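Local coordinates for protein inorganic pyrophosphatase (Helicobacter pylori, PDB 2BQY) that probably hydrolyses inorganic pyrophosphate to two phosphate ions with magnesium as cofactor, working as a homohexamer, at residues Leu6-Asp11 and Phe56-Leu61; Asn26-Leu31 and Val40-Tyr45; Ala52-Val57 and Asp69-Ser74; Ala86-Val91 and Glu102-Leu107. All coordinates share one frame; numbering follows the deposited sequence.

Contact 1 of 4, residues Leu6-Asp11 and Phe56-Leu61; sequences LEVSHD and FVPNTL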
# COMPACT_ATOMS: atom_id res chain seq x y z
N LEU A 6 -31.13 -3.50 6.06
CA LEU A 6 -32.32 -3.78 6.89
C LEU A 6 -31.78 -4.36 8.19
O LEU A 6 -31.62 -5.59 8.28
CB LEU A 6 -33.26 -4.81 6.22
CG LEU A 6 -34.12 -4.39 5.03
CD1 LEU A 6 -33.38 -4.63 3.72
CD2 LEU A 6 -35.41 -5.23 5.06
N GLU A 7 -31.48 -3.50 9.17
CA GLU A 7 -30.91 -3.97 10.44
C GLU A 7 -30.91 -2.87 11.51
O GLU A 7 -31.13 -3.14 12.70
CB GLU A 7 -29.46 -4.39 10.19
CG GLU A 7 -28.47 -3.16 10.11
CD GLU A 7 -27.65 -3.11 8.82
OE1 GLU A 7 -26.98 -4.13 8.51
OE2 GLU A 7 -27.66 -2.04 8.14
N VAL A 8 -30.62 -1.66 11.06
CA VAL A 8 -30.51 -0.44 11.86
C VAL A 8 -30.68 -0.42 13.38
O VAL A 8 -31.69 -0.87 13.95
CB VAL A 8 -31.42 0.66 11.31
CG1 VAL A 8 -31.01 2.01 11.93
CG2 VAL A 8 -31.30 0.72 9.77
N SER A 9 -29.66 0.15 14.01
CA SER A 9 -29.61 0.36 15.45
C SER A 9 -29.46 1.88 15.50
O SER A 9 -28.64 2.45 14.75
CB SER A 9 -28.36 -0.28 16.07
OG SER A 9 -28.20 0.14 17.42
N HIS A 10 -30.24 2.56 16.35
CA HIS A 10 -30.18 4.02 16.39
C HIS A 10 -29.70 4.67 17.68
O HIS A 10 -29.87 5.89 17.86
CB HIS A 10 -31.53 4.60 15.98
CG HIS A 10 -31.71 4.75 14.50
ND1 HIS A 10 -32.91 4.54 13.87
CD2 HIS A 10 -30.83 5.09 13.53
CE1 HIS A 10 -32.77 4.77 12.57
NE2 HIS A 10 -31.52 5.10 12.34
N ASP A 11 -29.13 3.88 18.58
CA ASP A 11 -28.65 4.45 19.85
C ASP A 11 -27.39 5.31 19.57
O ASP A 11 -26.45 4.87 18.87
CB ASP A 11 -28.32 3.34 20.85
CG ASP A 11 -27.92 3.88 22.22
OD1 ASP A 11 -27.46 3.07 23.07
OD2 ASP A 11 -28.06 5.11 22.45
N PHE A 56 -22.74 7.08 6.22
CA PHE A 56 -24.04 7.66 6.57
C PHE A 56 -24.81 6.73 7.49
O PHE A 56 -24.59 5.53 7.50
CB PHE A 56 -24.86 7.91 5.30
CG PHE A 56 -25.35 6.66 4.62
CD1 PHE A 56 -26.52 6.04 5.04
CD2 PHE A 56 -24.64 6.11 3.56
CE1 PHE A 56 -26.99 4.87 4.42
CE2 PHE A 56 -25.10 4.93 2.93
CZ PHE A 56 -26.28 4.32 3.37
N VAL A 57 -25.72 7.31 8.27
CA VAL A 57 -26.56 6.54 9.18
C VAL A 57 -27.84 6.21 8.43
O VAL A 57 -28.56 7.09 7.99
CB VAL A 57 -26.90 7.35 10.45
CG1 VAL A 57 -27.77 6.49 11.37
CG2 VAL A 57 -25.61 7.76 11.17
N PRO A 58 -28.13 4.91 8.26
CA PRO A 58 -29.35 4.49 7.55
C PRO A 58 -30.64 4.76 8.32
O PRO A 58 -30.63 4.83 9.54
CB PRO A 58 -29.10 3.00 7.30
CG PRO A 58 -28.33 2.60 8.52
CD PRO A 58 -27.34 3.74 8.68
N ASN A 59 -31.73 4.90 7.58
CA ASN A 59 -33.05 5.15 8.16
C ASN A 59 -33.14 6.49 8.89
O ASN A 59 -33.77 6.60 9.94
CB ASN A 59 -33.43 4.01 9.11
CG ASN A 59 -33.59 2.71 8.40
OD1 ASN A 59 -33.91 1.71 9.02
ND2 ASN A 59 -33.38 2.71 7.09
N THR A 60 -32.52 7.51 8.31
CA THR A 60 -32.51 8.86 8.86
C THR A 60 -32.63 9.83 7.68
O THR A 60 -32.34 9.46 6.53
CB THR A 60 -31.20 9.16 9.64
OG1 THR A 60 -30.07 9.01 8.77
CG2 THR A 60 -31.05 8.23 10.85
N LEU A 61 -33.05 11.06 7.97
CA LEU A 61 -33.20 12.04 6.90
C LEU A 61 -32.53 13.35 7.26
O LEU A 61 -33.02 14.10 8.08
CB LEU A 61 -34.69 12.26 6.61
CG LEU A 61 -35.12 12.79 5.24
CD1 LEU A 61 -34.37 12.05 4.13
CD2 LEU A 61 -36.62 12.59 5.08

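Contact 2 of 4, residues Asn26-Leu31 and Val40-Tyr45; sequences NIKYEL and VDRVLY. With POP (pyrophosphate 2-), chain B.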
# COMPACT_ATOMS: atom_id res chain seq x y z
N ASN A 26 -8.95 8.90 -1.77
CA ASN A 26 -9.29 10.11 -2.50
C ASN A 26 -10.48 9.83 -3.43
O ASN A 26 -10.87 10.67 -4.24
CB ASN A 26 -8.09 10.58 -3.33
CG ASN A 26 -7.73 9.63 -4.45
OD1 ASN A 26 -7.92 8.43 -4.37
ND2 ASN A 26 -7.17 10.18 -5.49
N ILE A 27 -11.04 8.63 -3.31
CA ILE A 27 -12.17 8.25 -4.14
C ILE A 27 -13.43 8.26 -3.28
O ILE A 27 -13.55 7.51 -2.32
CB ILE A 27 -11.99 6.83 -4.73
CG1 ILE A 27 -10.73 6.79 -5.60
CG2 ILE A 27 -13.23 6.43 -5.52
CD1 ILE A 27 -10.34 5.39 -6.02
N LYS A 28 -14.36 9.13 -3.64
CA LYS A 28 -15.63 9.25 -2.94
C LYS A 28 -16.72 8.36 -3.53
O LYS A 28 -17.20 8.60 -4.65
CB LYS A 28 -16.08 10.71 -2.95
CG LYS A 28 -17.54 10.92 -2.55
CD LYS A 28 -17.85 12.40 -2.35
CE LYS A 28 -19.35 12.64 -2.14
NZ LYS A 28 -19.88 11.89 -0.97
N TYR A 29 -17.12 7.34 -2.76
CA TYR A 29 -18.19 6.42 -3.17
C TYR A 29 -19.52 6.86 -2.54
O TYR A 29 -19.55 7.61 -1.56
CB TYR A 29 -17.87 4.99 -2.71
CG TYR A 29 -16.68 4.36 -3.40
CD1 TYR A 29 -16.82 3.78 -4.66
CD2 TYR A 29 -15.41 4.34 -2.81
CE1 TYR A 29 -15.75 3.20 -5.31
CE2 TYR A 29 -14.33 3.76 -3.45
CZ TYR A 29 -14.51 3.19 -4.70
OH TYR A 29 -13.42 2.61 -5.33
N GLU A 30 -20.61 6.37 -3.12
CA GLU A 30 -21.95 6.69 -2.65
C GLU A 30 -22.84 5.48 -2.91
O GLU A 30 -22.91 4.98 -4.02
CB GLU A 30 -22.50 7.92 -3.39
CG GLU A 30 -23.82 8.41 -2.85
CD GLU A 30 -24.36 9.60 -3.62
OE1 GLU A 30 -24.67 9.41 -4.83
OE2 GLU A 30 -24.47 10.70 -3.02
N LEU A 31 -23.53 5.02 -1.87
CA LEU A 31 -24.38 3.84 -1.98
C LEU A 31 -25.79 4.14 -2.49
O LEU A 31 -26.49 5.01 -1.96
CB LEU A 31 -24.47 3.14 -0.63
CG LEU A 31 -25.23 1.81 -0.60
CD1 LEU A 31 -24.57 0.81 -1.54
CD2 LEU A 31 -25.24 1.26 0.81
N VAL A 40 -19.43 5.16 -7.81
CA VAL A 40 -18.26 6.01 -7.81
C VAL A 40 -18.74 7.43 -8.06
O VAL A 40 -18.97 7.82 -9.18
CB VAL A 40 -17.27 5.61 -8.92
CG1 VAL A 40 -16.07 6.54 -8.90
CG2 VAL A 40 -16.83 4.16 -8.73
N ASP A 41 -18.90 8.21 -7.00
CA ASP A 41 -19.39 9.58 -7.11
C ASP A 41 -18.34 10.53 -7.68
O ASP A 41 -18.67 11.35 -8.53
CB ASP A 41 -19.87 10.07 -5.74
CG ASP A 41 -20.87 11.20 -5.86
OD1 ASP A 41 -21.90 11.02 -6.54
OD2 ASP A 41 -20.63 12.28 -5.28
N ARG A 42 -17.10 10.42 -7.21
CA ARG A 42 -16.03 11.26 -7.74
C ARG A 42 -14.65 11.00 -7.16
O ARG A 42 -14.53 10.36 -6.13
CB ARG A 42 -16.34 12.73 -7.54
CG ARG A 42 -16.04 13.24 -6.16
CD ARG A 42 -16.31 14.73 -6.04
NE ARG A 42 -17.59 15.11 -6.64
CZ ARG A 42 -17.74 15.40 -7.93
NH1 ARG A 42 -18.94 15.72 -8.44
NH2 ARG A 42 -16.66 15.41 -8.72
N VAL A 43 -13.64 11.52 -7.85
CA VAL A 43 -12.25 11.40 -7.42
C VAL A 43 -11.85 12.83 -7.08
O VAL A 43 -11.98 13.72 -7.91
CB VAL A 43 -11.33 10.87 -8.56
CG1 VAL A 43 -9.92 10.72 -8.05
CG2 VAL A 43 -11.84 9.55 -9.07
N LEU A 44 -11.36 13.04 -5.86
CA LEU A 44 -10.96 14.37 -5.41
C LEU A 44 -10.06 15.09 -6.41
O LEU A 44 -9.04 14.55 -6.84
CB LEU A 44 -10.26 14.28 -4.06
CG LEU A 44 -11.14 13.75 -2.92
CD1 LEU A 44 -10.36 13.79 -1.63
CD2 LEU A 44 -12.41 14.59 -2.78
N TYR A 45 -10.48 16.29 -6.79
CA TYR A 45 -9.76 17.13 -7.74
C TYR A 45 -8.36 17.51 -7.29
O TYR A 45 -7.44 17.60 -8.10
CB TYR A 45 -10.56 18.41 -8.02
CG TYR A 45 -11.73 18.23 -8.98
CD1 TYR A 45 -12.50 17.06 -8.97
CD2 TYR A 45 -12.09 19.24 -9.87
CE1 TYR A 45 -13.59 16.92 -9.81
CE2 TYR A 45 -13.18 19.11 -10.71
CZ TYR A 45 -13.93 17.95 -10.68
OH TYR A 45 -14.99 17.79 -11.53
P1 POP B . -21.15 16.95 -1.29
O1 POP B . -20.34 16.90 -2.61
O2 POP B . -22.73 16.72 -1.46
O3 POP B . -20.86 18.26 -0.49
O POP B . -20.57 15.65 -0.41
P2 POP B . -21.16 15.28 1.11
O4 POP B . -22.68 15.00 0.98
O5 POP B . -20.36 14.05 1.50
O6 POP B . -20.89 16.51 2.01
O HOH W 1 -7.31 12.94 -5.16

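Contact 3 of 4, residues Ala52-Val57 and Asp69-Ser74; sequences ANYGFV and DALVLS. With POP (pyrophosphate 2-), chain B.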
# COMPACT_ATOMS: atom_id res chain seq x y z
N ALA A 52 -10.66 10.74 7.55
CA ALA A 52 -11.33 9.69 8.31
C ALA A 52 -12.29 8.90 7.43
O ALA A 52 -12.50 9.22 6.28
CB ALA A 52 -12.09 10.31 9.49
N ASN A 53 -12.85 7.83 8.00
CA ASN A 53 -13.82 7.01 7.28
C ASN A 53 -15.13 7.80 7.16
O ASN A 53 -15.63 8.37 8.12
CB ASN A 53 -14.06 5.70 8.02
CG ASN A 53 -12.82 4.83 8.06
OD1 ASN A 53 -12.36 4.36 7.03
ND2 ASN A 53 -12.28 4.61 9.24
N TYR A 54 -15.67 7.86 5.95
CA TYR A 54 -16.89 8.60 5.70
C TYR A 54 -18.05 7.68 5.35
O TYR A 54 -17.92 6.76 4.55
CB TYR A 54 -16.67 9.59 4.54
CG TYR A 54 -17.82 10.58 4.37
CD1 TYR A 54 -17.84 11.77 5.09
CD2 TYR A 54 -18.89 10.31 3.51
CE1 TYR A 54 -18.89 12.66 4.96
CE2 TYR A 54 -19.94 11.20 3.37
CZ TYR A 54 -19.93 12.37 4.09
OH TYR A 54 -20.95 13.26 3.96
N GLY A 55 -19.21 7.95 5.94
CA GLY A 55 -20.38 7.14 5.69
C GLY A 55 -21.67 7.85 6.07
O GLY A 55 -21.71 9.05 6.22
N PHE A 56 -22.74 7.08 6.22
CA PHE A 56 -24.04 7.66 6.57
C PHE A 56 -24.81 6.73 7.49
O PHE A 56 -24.59 5.53 7.50
CB PHE A 56 -24.86 7.91 5.30
CG PHE A 56 -25.35 6.66 4.62
CD1 PHE A 56 -26.52 6.04 5.04
CD2 PHE A 56 -24.64 6.11 3.56
CE1 PHE A 56 -26.99 4.87 4.42
CE2 PHE A 56 -25.10 4.93 2.93
CZ PHE A 56 -26.28 4.32 3.37
N VAL A 57 -25.72 7.31 8.27
CA VAL A 57 -26.56 6.54 9.18
C VAL A 57 -27.84 6.21 8.43
O VAL A 57 -28.56 7.09 7.99
CB VAL A 57 -26.90 7.35 10.45
CG1 VAL A 57 -27.77 6.49 11.37
CG2 VAL A 57 -25.61 7.76 11.17
N ASP A 69 -25.12 12.32 7.30
CA ASP A 69 -23.76 11.86 7.13
C ASP A 69 -23.02 11.79 8.47
O ASP A 69 -23.36 12.47 9.44
CB ASP A 69 -23.01 12.80 6.20
CG ASP A 69 -23.55 12.79 4.79
OD1 ASP A 69 -23.54 11.69 4.17
OD2 ASP A 69 -23.99 13.87 4.31
N ALA A 70 -21.98 10.96 8.50
CA ALA A 70 -21.18 10.80 9.71
C ALA A 70 -19.76 10.34 9.40
O ALA A 70 -19.53 9.48 8.55
CB ALA A 70 -21.84 9.80 10.64
N LEU A 71 -18.80 10.95 10.09
CA LEU A 71 -17.40 10.58 9.92
C LEU A 71 -17.00 9.65 11.06
O LEU A 71 -17.22 9.96 12.22
CB LEU A 71 -16.51 11.82 9.94
CG LEU A 71 -16.56 12.78 8.75
CD1 LEU A 71 -17.85 13.59 8.75
CD2 LEU A 71 -15.38 13.71 8.83
N VAL A 72 -16.43 8.50 10.71
CA VAL A 72 -15.99 7.52 11.70
C VAL A 72 -14.47 7.58 11.86
O VAL A 72 -13.72 7.11 11.02
CB VAL A 72 -16.42 6.09 11.31
CG1 VAL A 72 -16.00 5.10 12.39
CG2 VAL A 72 -17.92 6.05 11.11
N LEU A 73 -14.03 8.19 12.95
CA LEU A 73 -12.61 8.33 13.22
C LEU A 73 -11.99 7.09 13.85
O LEU A 73 -12.58 6.45 14.72
CB LEU A 73 -12.38 9.54 14.13
CG LEU A 73 -12.53 10.94 13.52
CD1 LEU A 73 -13.94 11.14 12.98
CD2 LEU A 73 -12.24 11.99 14.57
N SER A 74 -10.78 6.77 13.39
CA SER A 74 -10.03 5.61 13.89
C SER A 74 -8.69 5.58 13.20
O SER A 74 -8.48 6.33 12.25
CB SER A 74 -10.77 4.30 13.62
OG SER A 74 -10.81 4.00 12.25
P1 POP B . -21.15 16.95 -1.29
O1 POP B . -20.34 16.90 -2.61
O2 POP B . -22.73 16.72 -1.46
O3 POP B . -20.86 18.26 -0.49
O POP B . -20.57 15.65 -0.41
P2 POP B . -21.16 15.28 1.11
O4 POP B . -22.68 15.00 0.98
O5 POP B . -20.36 14.05 1.50
O6 POP B . -20.89 16.51 2.01

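Contact 4 of 4, residues Ala86-Val91 and Glu102-Leu107; sequences ARLVGV and EKLIAL. With POP (pyrophosphate 2-), chain B.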
# COMPACT_ATOMS: atom_id res chain seq x y z
N ALA A 86 -20.91 2.48 15.74
CA ALA A 86 -20.14 3.56 16.34
C ALA A 86 -20.90 4.33 17.42
O ALA A 86 -22.05 4.04 17.70
CB ALA A 86 -19.67 4.51 15.25
N ARG A 87 -20.22 5.31 17.99
CA ARG A 87 -20.80 6.16 19.02
C ARG A 87 -20.48 7.61 18.69
O ARG A 87 -19.40 7.91 18.18
CB ARG A 87 -20.22 5.79 20.40
CG ARG A 87 -18.70 5.93 20.51
CD ARG A 87 -18.21 5.37 21.85
NE ARG A 87 -16.77 5.51 22.04
CZ ARG A 87 -16.16 6.65 22.33
NH1 ARG A 87 -14.86 6.68 22.49
NH2 ARG A 87 -16.86 7.76 22.49
N LEU A 88 -21.41 8.51 18.98
CA LEU A 88 -21.23 9.94 18.70
C LEU A 88 -20.39 10.65 19.75
O LEU A 88 -20.40 10.29 20.93
CB LEU A 88 -22.59 10.63 18.58
CG LEU A 88 -23.50 10.16 17.45
CD1 LEU A 88 -24.88 10.78 17.61
CD2 LEU A 88 -22.88 10.53 16.11
N VAL A 89 -19.67 11.67 19.32
CA VAL A 89 -18.83 12.46 20.21
C VAL A 89 -18.94 13.94 19.86
O VAL A 89 -18.45 14.80 20.59
CB VAL A 89 -17.33 12.04 20.12
CG1 VAL A 89 -17.15 10.62 20.65
CG2 VAL A 89 -16.85 12.14 18.70
N GLY A 90 -19.59 14.22 18.74
CA GLY A 90 -19.75 15.59 18.31
C GLY A 90 -20.36 15.72 16.93
O GLY A 90 -20.86 14.75 16.37
N VAL A 91 -20.32 16.93 16.38
CA VAL A 91 -20.85 17.19 15.04
C VAL A 91 -20.18 18.39 14.41
O VAL A 91 -19.86 19.35 15.09
CB VAL A 91 -22.37 17.43 15.09
CG1 VAL A 91 -22.67 18.70 15.83
CG2 VAL A 91 -22.93 17.47 13.69
N GLU A 102 -24.64 19.12 7.83
CA GLU A 102 -24.26 18.64 9.15
C GLU A 102 -23.56 17.28 9.00
O GLU A 102 -24.06 16.38 8.30
CB GLU A 102 -25.51 18.48 10.00
CG GLU A 102 -26.57 19.57 9.76
CD GLU A 102 -27.41 19.87 11.00
OE1 GLU A 102 -26.82 20.26 12.05
OE2 GLU A 102 -28.66 19.72 10.93
N LYS A 103 -22.41 17.15 9.66
CA LYS A 103 -21.68 15.89 9.61
C LYS A 103 -21.34 15.38 11.00
O LYS A 103 -20.50 15.95 11.70
CB LYS A 103 -20.42 16.05 8.76
CG LYS A 103 -20.71 16.58 7.38
CD LYS A 103 -19.60 16.32 6.43
CE LYS A 103 -20.03 16.70 5.01
NZ LYS A 103 -21.34 16.11 4.63
N LEU A 104 -22.00 14.30 11.40
CA LEU A 104 -21.76 13.71 12.71
C LEU A 104 -20.33 13.16 12.87
O LEU A 104 -19.78 12.55 11.95
CB LEU A 104 -22.77 12.59 12.95
CG LEU A 104 -24.25 12.96 12.91
CD1 LEU A 104 -25.10 11.69 13.07
CD2 LEU A 104 -24.56 13.96 13.97
N ILE A 105 -19.74 13.40 14.03
CA ILE A 105 -18.39 12.93 14.33
C ILE A 105 -18.55 11.72 15.25
O ILE A 105 -19.05 11.84 16.36
CB ILE A 105 -17.57 14.01 15.05
CG1 ILE A 105 -17.57 15.31 14.22
CG2 ILE A 105 -16.16 13.52 15.28
CD1 ILE A 105 -17.08 15.14 12.81
N ALA A 106 -18.14 10.55 14.77
CA ALA A 106 -18.27 9.33 15.57
C ALA A 106 -17.01 8.50 15.66
O ALA A 106 -16.04 8.73 14.94
CB ALA A 106 -19.40 8.49 15.02
N LEU A 107 -17.04 7.52 16.56
CA LEU A 107 -15.93 6.60 16.80
C LEU A 107 -16.52 5.21 16.91
O LEU A 107 -17.60 5.04 17.46
CB LEU A 107 -15.20 6.94 18.10
CG LEU A 107 -14.27 8.15 18.14
CD1 LEU A 107 -13.83 8.40 19.56
CD2 LEU A 107 -13.06 7.88 17.26
P1 POP B . -21.15 16.95 -1.29
O1 POP B . -20.34 16.90 -2.61
O2 POP B . -22.73 16.72 -1.46
O3 POP B . -20.86 18.26 -0.49
O POP B . -20.57 15.65 -0.41
P2 POP B . -21.16 15.28 1.11
O4 POP B . -22.68 15.00 0.98
O5 POP B . -20.36 14.05 1.50
O6 POP B . -20.89 16.51 2.01

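Contact 1 of 4, residues Leu6-Asp11 and Phe56-Leu61
His-10 reaches from the irregular N-terminal segment 6-11 to the loop that leaves strand 53-56, and its imidazole makes the one hydrogen bond between the two. NE2 donates to the backbone O of Pro-58 over 3.0 Å. The N-H...O angle is 152°, and the oxygen lies 17° out of the ring plane. The approach runs nearly along the C=O axis of Pro-58. Chi1 of -85° swings the end of the His-10 side chain toward the loop, although its CB does not point at it. Carbons of Val-57, Asn-59 and Thr-60 border the ring, with Asn-59 O also near CE1. CD2 meets CG1 of Val-57 at the ring edge, 4.0 Å away, while Thr-60 passes in the opposite direction and brings CG2 to 3.5 Å from NE2. CE1 rests 3.6 Å from CB of Asn-59. Val-8 CG1 lies over one face of the His-10 ring, offset toward the rim, and is 3.7 Å from O of Pro-58; Val-8 CG2 meets the proline ring, 3.7 Å from its CG. Within the loop, Thr-60 OG1 donates to O of Val-57 over 2.6 Å, bracing it from inside. Ile-168 of helix 157-172 packs on both His-10 and Thr-60, and Cys-16 and Val-18 of strand 15-19 back Pro-58. The single polar link is consistent with a proton on NE2, and the carbonyl together with the packing on face and edge probably restrains the ring's rotation.

Contact 2 of 4, residues Asn26-Leu31 and Val40-Tyr45
Lys-28 and Asp-41 run side by side from neighbouring strands of the antiparallel hairpin 27-32/37-43. The lysine chain is extended as far as CE, with CG anti to the backbone N (chi1 166°), and bends only at its last torsion, chi4 58°. That bend turns NZ to O5 of the pyrophosphate, a weak hydrogen bond of 3.3 Å. Asp-41 OD2 touches the lysine at CE, 3.4 Å away, but stays 4.4 Å from NZ. A classic beta bulge places this aspartate: Asp-41 and Arg-42 both face Lys-28, whose O takes a bond of 3.1 Å from Arg-42 N and a weak one from Asp-41 N. Arg-42 shares the face with Lys-28, its chain bent at chi3, and NH2 makes a weak hydrogen bond to Lys-111 O of the third subunit. On the other face Tyr-29 and Val-40 lie alongside, CE1 to CG2 3.7 Å, and Ile-27 CG2 lies above one face of the ring, near its rim. Tyr-29 OH bonds to Gln-79 N of the third subunit, so both faces touch it. Leu-44 N donates to Asn-26 O over 2.9 Å. Glu-30 OE1 lies 3.6 Å from Asp-41 OD1, a pairing of like charges that Lys-28 may ease. Lys-28 and Arg-42 are predicted to bind substrate; with Asp-41 beyond salt-bridge range, the geometry is consistent with a lysine committed to the pyrophosphate.

Contact 3 of 4, residues Ala52-Val57 and Asp69-Ser74
Tyr-54 and Leu-71 face each other as a non-hydrogen-bonded pair of two short antiparallel strands, CD1 of the ring 4.0 Å from CG of the leucine, their side chains crossing at a slant. The packing is closest along the backbone. Val-72 N donates to Asn-53 O over 2.7 Å. Gly-55 N donates to Ala-70 O over 3.0 Å, and Ala-70 N returns a bond to Gly-55 O. Side chains add to this on the Asn-53 face, where ND2 makes a weak bond of 3.4 Å to Val-72 O and is also bonded to Val-76 O, while OD1 is held by the backbone N of Phe-78 and of Lys-23. Ala-52 CB and Leu-73 CD1, 4.0 Å apart, close this buried end.

The ligand-facing side is the more open one, at the partly exposed Asp-69. Chi1 of -170° sends the Tyr-54 ring away from its own amide nitrogen, out to the ligand, and brings OH within 2.7 Å of pyrophosphate O5; Lys-103 NZ is hydrogen-bonded to the same hydroxyl. Asp-69 is predicted to bind both magnesium ions, and its OD2 is still 3.8 Å from O4 of the pyrophosphate.

Strand 15-19 flanks segment 52-57 and strand 99-108 flanks segment 69-74 in the mixed central sheet. Ile-133 and Phe-137 of helix 127-139 pack on Leu-71, and Val-17 and Ile-19 lie against Val-72.

Contact 4 of 4, residues Ala86-Val91 and Glu102-Leu107
Arg-87 and Leu-107 lie side by side and point the same way; CB of the leucine sits 4.3 Å above the plane of the Arg-87 guanidinium, over its centre. The arginine chain is extended from CG to NE, bringing NH1 within 3.6 Å of Leu-107 CD1, and NH2 is hydrogen-bonded to Val-119 O. Val-89 crosses both Leu-107 and Ile-105 at about a right angle: CG1 is 4.1 Å from Leu-107 CD1, and CG2 is 3.8 Å from Ile-105 CG2. On the opposite face Leu-88 slants across Leu-104, its CD2 3.8 Å from CB, and Val-91 CG2 meets Leu-104 CD2. Leu-164 of helix 157-172 packs on Leu-88, and Ala-160 on Val-91. The CB of Lys-103 is directed away from the partner strand; the chain bends at chi4 (-50°) to bring NZ 2.7 Å from O6 of the pyrophosphate, in a hydrogen bond, while a salt bridge ties the same NZ to Asp-101. Val-89 and Gly-90 both face Ile-105, whose O accepts from Val-89 N at 3.0 Å and weakly from Gly-90 N. This is a classic beta bulge in a long antiparallel hairpin, part of the central sheet of the pyrophosphatase fold, with Lys-103 on strand 99-108 carrying its amine to the pyrophosphate site.

How the contacts relate
Contacts 2, 3 and 4 meet at one pyrophosphate: Lys-28, Tyr-54 and Lys-103 come to it from three separate strand pairs, and Lys-141 adds a further hydrogen bond. Contacts 3 and 4 are the closest pair, with centres about 8 Å apart, because strands 69-72 and 99-108 are parallel neighbours; Leu-71 N lies 2.6 Å from Leu-104 O, a probable hydrogen bond. Contact 2 stands about 14 Å from contact 3, between centres, and Leu-31 CB packs on Phe-56 CE2 at 4.0 Å. Contact 1 shares Phe-56 and Val-57 with contact 3 and continues the chain beyond strand 53-56 into a loop, the side chain of Thr-60 being about 12 Å from the pyrophosphate.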